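UDP-N-acetylenolpyruvoylglucosamine reductase (Listeria monocytogenes, PDB 3TX1) catalyses, with FAD as cofactor, the NADPH-dependent reduction of UDP-N-acetylenolpyruvoylglucosamine to UDP-N-acetylmuramate in peptidoglycan biosynthesis. Local coordinates at residues A[270-275]-A[280-285]. Residues are numbered along the deposited sequence; the frame is centred on the assembly and turned at random.
Sequences GAQVSL and FIVNIG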
ATOM      1  N   GLY A 270      -6.078  -6.712  20.485  1.00 29.77           N
ATOM      2  CA  GLY A 270      -4.900  -7.415  19.952  1.00 29.60           C
ATOM      3  C   GLY A 270      -3.888  -6.492  19.262  1.00 28.29           C
ATOM      4  O   GLY A 270      -3.022  -6.950  18.516  1.00 27.82           O
ATOM      5  N   ALA A 271      -3.994  -5.195  19.524  1.00 26.77           N
ATOM      6  CA  ALA A 271      -3.142  -4.212  18.903  1.00 25.06           C
ATOM      7  C   ALA A 271      -2.160  -3.652  19.923  1.00 25.47           C
ATOM      8  O   ALA A 271      -2.500  -3.459  21.089  1.00 26.86           O
ATOM      9  CB  ALA A 271      -3.991  -3.103  18.310  1.00 23.70           C
ATOM     10  N   GLN A 272      -0.935  -3.375  19.486  1.00 25.33           N
ATOM     11  CA  GLN A 272       0.087  -2.845  20.392  1.00 24.52           C
ATOM     12  C   GLN A 272       0.981  -1.808  19.751  1.00 22.39           C
ATOM     13  O   GLN A 272       1.361  -1.950  18.603  1.00 23.75           O
ATOM     14  CB  GLN A 272       0.955  -3.977  20.918  1.00 25.46           C
ATOM     15  CG  GLN A 272       1.950  -3.528  21.983  1.00 25.61           C
ATOM     16  CD  GLN A 272       2.852  -4.648  22.434  1.00 27.29           C
ATOM     17  OE1 GLN A 272       3.270  -5.477  21.621  1.00 28.82           O
ATOM     18  NE2 GLN A 272       3.192  -4.668  23.725  1.00 28.59           N
ATOM     19  N   VAL A 273       1.266  -0.741  20.466  1.00 20.91           N
ATOM     20  CA  VAL A 273       2.235   0.212  19.979  1.00 21.37           C
ATOM     21  C   VAL A 273       3.532  -0.558  20.102  1.00 22.37           C
ATOM     22  O   VAL A 273       3.920  -0.921  21.222  1.00 25.03           O
ATOM     23  CB  VAL A 273       2.287   1.465  20.863  1.00 21.32           C
ATOM     24  CG1 VAL A 273       3.421   2.361  20.433  1.00 20.74           C
ATOM     25  CG2 VAL A 273       0.953   2.187  20.806  1.00 20.64           C
ATOM     26  N   SER A 274       4.168  -0.849  18.972  1.00 21.05           N
ATOM     27  CA  SER A 274       5.321  -1.758  18.932  1.00 21.74           C
ATOM     28  C   SER A 274       6.398  -1.528  19.969  1.00 23.10           C
ATOM     29  O   SER A 274       6.875  -0.420  20.132  1.00 23.13           O
ATOM     30  CB  SER A 274       5.968  -1.719  17.548  1.00 22.37           C
ATOM     31  OG  SER A 274       7.269  -2.242  17.600  1.00 24.10           O
ATOM     32  N   LEU A 275       6.819  -2.577  20.658  1.00 24.60           N
ATOM     33  CA  LEU A 275       7.955  -2.419  21.585  1.00 26.70           C
ATOM     34  C   LEU A 275       9.250  -2.262  20.823  1.00 28.17           C
ATOM     35  O   LEU A 275      10.273  -1.992  21.412  1.00 30.06           O
ATOM     36  CB  LEU A 275       8.125  -3.605  22.531  1.00 27.83           C
ATOM     37  CG  LEU A 275       7.117  -3.713  23.656  1.00 27.31           C
ATOM     38  CD1 LEU A 275       7.185  -5.121  24.207  1.00 29.45           C
ATOM     39  CD2 LEU A 275       7.374  -2.678  24.726  1.00 27.60           C
ATOM     40  N   PHE A 280       4.889   2.183  15.054  1.00 22.95           N
ATOM     41  CA  PHE A 280       4.214   1.042  14.467  1.00 22.27           C
ATOM     42  C   PHE A 280       3.216   0.435  15.433  1.00 21.95           C
ATOM     43  O   PHE A 280       3.519   0.201  16.609  1.00 21.74           O
ATOM     44  CB  PHE A 280       5.202  -0.068  14.227  1.00 23.39           C
ATOM     45  CG  PHE A 280       5.922   0.004  12.927  1.00 25.18           C
ATOM     46  CD1 PHE A 280       6.843   1.017  12.665  1.00 27.12           C
ATOM     47  CD2 PHE A 280       5.793  -1.017  12.012  1.00 25.86           C
ATOM     48  CE1 PHE A 280       7.560   1.060  11.460  1.00 28.24           C
ATOM     49  CE2 PHE A 280       6.538  -0.994  10.830  1.00 28.92           C
ATOM     50  CZ  PHE A 280       7.420   0.047  10.546  1.00 27.87           C
ATOM     51  N   ILE A 281       2.033   0.126  14.929  1.00 21.41           N
ATOM     52  CA  ILE A 281       1.077  -0.586  15.749  1.00 21.23           C
ATOM     53  C   ILE A 281       1.053  -2.027  15.229  1.00 21.86           C
ATOM     54  O   ILE A 281       0.564  -2.285  14.127  1.00 21.92           O
ATOM     55  CB  ILE A 281      -0.295   0.080  15.680  1.00 20.32           C
ATOM     56  CG1 ILE A 281      -0.197   1.412  16.391  1.00 19.85           C
ATOM     57  CG2 ILE A 281      -1.355  -0.777  16.345  1.00 20.24           C
ATOM     58  CD1 ILE A 281      -1.453   2.233  16.305  1.00 19.97           C
ATOM     59  N   VAL A 282       1.608  -2.945  16.005  1.00 21.50           N
ATOM     60  CA  VAL A 282       1.648  -4.341  15.593  1.00 23.09           C
ATOM     61  C   VAL A 282       0.420  -5.141  16.048  1.00 24.02           C
ATOM     62  O   VAL A 282      -0.249  -4.789  16.995  1.00 24.55           O
ATOM     63  CB  VAL A 282       2.901  -5.058  16.136  1.00 23.38           C
ATOM     64  CG1 VAL A 282       4.139  -4.376  15.633  1.00 23.27           C
ATOM     65  CG2 VAL A 282       2.883  -5.057  17.657  1.00 23.34           C
ATOM     66  N   ASN A 283       0.218  -6.286  15.416  1.00 25.55           N
ATOM     67  CA  ASN A 283      -0.906  -7.159  15.650  1.00 26.09           C
ATOM     68  C   ASN A 283      -0.384  -8.346  16.389  1.00 27.44           C
ATOM     69  O   ASN A 283       0.054  -9.313  15.773  1.00 30.98           O
ATOM     70  CB  ASN A 283      -1.437  -7.618  14.293  1.00 26.68           C
ATOM     71  CG  ASN A 283      -2.680  -8.460  14.385  1.00 28.99           C
ATOM     72  OD1 ASN A 283      -3.107  -8.889  15.470  1.00 30.34           O
ATOM     73  ND2 ASN A 283      -3.297  -8.693  13.226  1.00 29.56           N
ATOM     74  N   ILE A 284      -0.429  -8.287  17.706  1.00 26.35           N
ATOM     75  CA  ILE A 284       0.043  -9.390  18.518  1.00 26.93           C
ATOM     76  C   ILE A 284      -0.889 -10.598  18.522  1.00 29.05           C
ATOM     77  O   ILE A 284      -0.697 -11.503  19.331  1.00 31.34           O
ATOM     78  CB  ILE A 284       0.335  -8.951  19.963  1.00 26.39           C
ATOM     79  CG1 ILE A 284      -0.933  -8.476  20.659  1.00 26.01           C
ATOM     80  CG2 ILE A 284       1.398  -7.872  19.960  1.00 25.04           C
ATOM     81  CD1 ILE A 284      -0.766  -8.258  22.148  1.00 26.74           C
ATOM     82  N   GLY A 285      -1.904 -10.610  17.653  1.00 28.97           N
ATOM     83  CA  GLY A 285      -2.774 -11.783  17.484  1.00 30.30           C
ATOM     84  C   GLY A 285      -4.248 -11.487  17.601  1.00 31.31           C
ATOM     85  O   GLY A 285      -4.755 -11.140  18.676  1.00 31.87           O
TER
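Gln-272 and Val-282 form the central hydrogen-bonded pair of an antiparallel beta hairpin in the C-terminal domain, an example of how a hairpin supplies two strands of a three-stranded antiparallel sheet, with strand 267-268 as the third. Their backbones exchange two hydrogen bonds, Gln-272 N to Val-282 O (2.9 Å) and Val-282 N to Gln-272 O (2.8 Å). Toward the turn, Ser-274 N gives a nearly straight bond to Phe-280 O at 2.7 Å; at the other end Ile-284 N reaches Gly-270 O only weakly.

On the face bearing Gln-272 and Val-282, the two side chains run side by side, with Gln-272 CB 3.9 Å from Val-282 CG2. Ile-284 crosses the glutamine at about a right angle. The extended glutamine chain (chi2 -177°) carries the carboxamide outward, where OE1 lies 3.5 Å from Ile-284 CG2 and NE2 donates a hydrogen bond to Gly-265 O. The other methyl of Val-282, CG1, meets Ser-274 CB, while Ser-274 OG accepts from Lys-276 N and His-277 N in the connecting turn.

Ala-271, Val-273, Ile-281 and Asn-283 occupy the opposite face, against helix 289-307, and Ala-271 CB touches Ile-281 CG2 at 4.0 Å. Beyond its CB, which packs on Ser-274 CB, Phe-280 leads away from the hairpin to FAD and Ser-244, the predicted proton donor, thus linking the strand pair to the flavin site.

At the end away from the turn, Asn-283 ND2 donates to Thr-49 O and OD1 accepts from Ala-287 N; OD1 also forms an Asx turn, with Gly-285 N donating to it at 3.0 Å from above the carboxamide plane.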